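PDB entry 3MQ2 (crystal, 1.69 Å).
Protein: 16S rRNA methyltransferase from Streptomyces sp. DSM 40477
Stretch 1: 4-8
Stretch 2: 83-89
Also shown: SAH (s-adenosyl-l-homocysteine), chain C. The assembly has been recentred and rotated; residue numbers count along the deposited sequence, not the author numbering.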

# COMPACT_ATOMS: atom_id res chain seq x y z
N MET A 4 0.44 0.57 -18.42
CA MET A 4 0.07 1.27 -17.20
C MET A 4 -1.04 2.27 -17.49
O MET A 4 -1.05 2.90 -18.55
N ARG A 5 -1.97 2.41 -16.56
CA ARG A 5 -3.15 3.23 -16.79
C ARG A 5 -3.16 4.37 -15.78
O ARG A 5 -3.57 4.18 -14.63
N ARG A 6 -2.69 5.54 -16.19
CA ARG A 6 -2.59 6.67 -15.28
C ARG A 6 -3.95 7.29 -15.04
O ARG A 6 -4.75 7.46 -15.97
N VAL A 7 -4.22 7.62 -13.79
CA VAL A 7 -5.44 8.32 -13.42
C VAL A 7 -5.14 9.78 -13.12
O VAL A 7 -4.28 10.09 -12.29
N VAL A 8 -5.86 10.68 -13.80
CA VAL A 8 -5.80 12.11 -13.47
C VAL A 8 -7.22 12.68 -13.49
O VAL A 8 -7.81 12.84 -14.56
N LEU A 83 4.76 11.79 -8.36
CA LEU A 83 3.60 11.06 -7.88
C LEU A 83 2.76 10.61 -9.07
O LEU A 83 2.40 11.40 -9.93
N LEU A 84 2.46 9.32 -9.10
CA LEU A 84 1.74 8.72 -10.21
C LEU A 84 0.65 7.82 -9.65
O LEU A 84 0.94 6.89 -8.89
N TYR A 85 -0.59 8.10 -10.01
CA TYR A 85 -1.72 7.26 -9.63
C TYR A 85 -2.10 6.34 -10.79
O TYR A 85 -2.25 6.79 -11.93
N LEU A 86 -2.26 5.05 -10.49
CA LEU A 86 -2.56 4.06 -11.52
C LEU A 86 -3.83 3.27 -11.19
O LEU A 86 -4.15 3.05 -10.03
N TRP A 87 -4.53 2.83 -12.22
CA TRP A 87 -5.75 2.06 -12.05
C TRP A 87 -5.39 0.60 -12.20
O TRP A 87 -5.07 0.15 -13.29
N ALA A 88 -5.43 -0.16 -11.11
CA ALA A 88 -5.02 -1.56 -11.17
C ALA A 88 -5.39 -2.29 -9.90
O ALA A 88 -5.48 -1.68 -8.84
N THR A 89 -5.59 -3.60 -10.02
CA THR A 89 -5.83 -4.43 -8.84
C THR A 89 -4.54 -5.10 -8.38
O THR A 89 -3.59 -5.24 -9.15

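Strands 5-8 and 83-87 meet through a single beta bridge between Arg6 and Leu86, whose CA atoms lie 4.6 Å apart. The strand axes are inclined at 114°, so the backbones pair only briefly, and side chains and water extend the contact beyond the bridge. Two backbone hydrogen bonds frame it: Val7 N donates to Tyr85 O at 2.8 Å with a nearly straight angle of 172°, and Trp87 N donates to Arg5 O at 2.9 Å. The same two carbonyls receive CA-H...O contacts, from Arg6 CA to Tyr85 O at 3.4 Å and from Leu86 CA to Arg5 O at 3.3 Å.

Val7 and Trp87 are the residues whose CA-to-CB bonds point toward the opposing stretch. Val7, buried and in the t rotamer, brings its CG2 to 3.9 Å from Trp87 CB, while its CB lies 4.4 Å from Tyr85 CB. Trp87 also adopts chi1 t, with chi2 at 22°; its indole extends past Arg5, whose CD lies obliquely to the ring, and its NE1 is hydrogen-bonded elsewhere in the structure. Tyr85 takes chi1 m, and although its CB takes part in the packing against Val7, the end of its side chain leads away, with OH satisfied elsewhere in the structure.

Arg5 starts sideways, but its m, t, m conformation, with chi4 at -87°, folds the chain back along the neighbouring strand. The bend at chi3 brings the guanidinium to the Trp87 carbonyl, which lies at its edge, near its plane, and accepts a forked pair of hydrogen bonds: Arg5 NE to Trp87 O and Arg5 NH2 to Trp87 O are both 3.0 Å. Angles of 138° and 134° show that neither bond is straight, as expected when two donors converge on one oxygen. Arg5 NH2 also lies 3.8 Å from Ala88 CB. Water 1 accepts from Arg5 N at 2.9 Å and donates to Trp87 O at 3.0 Å, so this carbonyl is approached by both the side chain and, through water, the main chain of Arg5.

Arg6 instead runs out fully extended, t at chi1, chi2 and chi3. Its CA-to-CB bond points away overall, yet the aliphatic chain passes close to Leu84: Arg6 CD is 3.5 Å from Leu84 CD1. Leu84, with chi1 t and chi2 p, starts sideways and brings its end nearer to make this contact. Water 2 accepts from Arg6 NE at 2.9 Å and from Tyr85 N at 3.0 Å, and donates to Val7 O at 2.9 Å, linking the strands where no direct hydrogen bond joins Tyr85 N to Val7 O.

Leu86, in the m, t rotamer, likewise turns its end nearer, placing CD2 3.9 Å from Arg6 CA and CD1 4.1 Å from the SD of Met4, an m, t, t side chain. Beyond the strand, S-adenosyl-L-homocysteine approaches the backbone, its N1 lying 3.3 Å from Thr89 CA and its C2 3.7 Å from Ala88 O.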

# COMPACT_ATOMS: atom_id res chain seq x y z
CB MET A 4 1.27 2.00 -16.60
CG MET A 4 2.35 1.08 -16.06
SD MET A 4 3.61 2.06 -15.26
CE MET A 4 4.88 0.81 -15.00
CB ARG A 5 -4.42 2.38 -16.63
CG ARG A 5 -4.55 1.30 -17.72
CD ARG A 5 -5.66 0.32 -17.40
NE ARG A 5 -5.41 -0.47 -16.19
CZ ARG A 5 -4.74 -1.62 -16.16
NH1 ARG A 5 -4.20 -2.12 -17.29
NH2 ARG A 5 -4.60 -2.26 -15.01
CB ARG A 6 -1.60 7.73 -15.80
CG ARG A 6 -1.47 8.92 -14.85
CD ARG A 6 -0.42 9.93 -15.30
NE ARG A 6 -0.34 11.01 -14.32
CZ ARG A 6 0.16 12.22 -14.56
NH1 ARG A 6 0.65 12.53 -15.76
NH2 ARG A 6 0.18 13.13 -13.59
CB VAL A 7 -6.12 7.68 -12.21
CG1 VAL A 7 -7.32 8.54 -11.76
CG2 VAL A 7 -6.59 6.26 -12.56
CB VAL A 8 -4.90 12.91 -14.43
CG1 VAL A 8 -4.91 14.39 -14.05
CG2 VAL A 8 -3.45 12.38 -14.40
CB LEU A 83 2.77 11.96 -6.96
CG LEU A 83 1.49 11.39 -6.36
CD1 LEU A 83 1.75 10.06 -5.63
CD2 LEU A 83 0.89 12.42 -5.40
CB LEU A 84 2.72 7.92 -11.06
CG LEU A 84 2.16 7.02 -12.15
CD1 LEU A 84 1.51 7.86 -13.23
CD2 LEU A 84 3.29 6.17 -12.74
CB TYR A 85 -2.93 8.13 -9.24
CG TYR A 85 -2.72 8.87 -7.95
CD1 TYR A 85 -2.88 8.22 -6.73
CD2 TYR A 85 -2.33 10.20 -7.94
CE1 TYR A 85 -2.68 8.90 -5.54
CE2 TYR A 85 -2.12 10.88 -6.76
CZ TYR A 85 -2.29 10.22 -5.56
OH TYR A 85 -2.09 10.89 -4.38
CB LEU A 86 -1.40 3.06 -11.65
CG LEU A 86 -0.04 3.65 -12.02
CD1 LEU A 86 1.00 2.52 -12.17
CD2 LEU A 86 -0.10 4.46 -13.32
CB TRP A 87 -6.72 2.44 -13.16
CG TRP A 87 -8.11 1.92 -13.04
CD1 TRP A 87 -8.76 1.49 -11.91
CD2 TRP A 87 -9.05 1.78 -14.12
NE1 TRP A 87 -10.06 1.11 -12.23
CE2 TRP A 87 -10.25 1.28 -13.58
CE3 TRP A 87 -8.98 2.05 -15.49
CZ2 TRP A 87 -11.38 1.03 -14.36
CZ3 TRP A 87 -10.11 1.81 -16.27
CH2 TRP A 87 -11.29 1.30 -15.71
CB ALA A 88 -3.51 -1.67 -11.39
CB THR A 89 -6.82 -5.55 -9.15
OG1 THR A 89 -6.23 -6.47 -10.07
CG2 THR A 89 -8.10 -4.97 -9.75
N SAH C . -4.89 2.55 1.89
CA SAH C . -5.98 3.50 1.75
CB SAH C . -7.29 2.80 1.40
CG SAH C . -7.57 1.55 2.22
SD SAH C . -9.28 0.99 2.02
C SAH C . -6.13 4.28 3.04
O SAH C . -6.91 5.23 3.12
OXT SAH C . -5.46 3.97 4.02
C5' SAH C . -8.64 -0.42 1.09
C4' SAH C . -8.48 -0.10 -0.40
O4' SAH C . -7.96 -1.23 -1.06
C3' SAH C . -9.81 0.22 -1.09
O3' SAH C . -9.68 1.43 -1.79
C2' SAH C . -10.04 -0.88 -2.10
O2' SAH C . -10.56 -0.37 -3.31
C1' SAH C . -8.63 -1.41 -2.29
N9 SAH C . -8.56 -2.83 -2.66
C8 SAH C . -9.16 -3.91 -2.07
N7 SAH C . -8.79 -5.03 -2.76
C5 SAH C . -7.96 -4.65 -3.77
C6 SAH C . -7.30 -5.35 -4.77
N6 SAH C . -7.41 -6.67 -4.86
N1 SAH C . -6.52 -4.65 -5.66
C2 SAH C . -6.39 -3.28 -5.58
N3 SAH C . -7.05 -2.58 -4.60
C4 SAH C . -7.81 -3.27 -3.71
O HOH W 1 -2.30 0.51 -14.43
O HOH W 2 -1.47 10.38 -11.75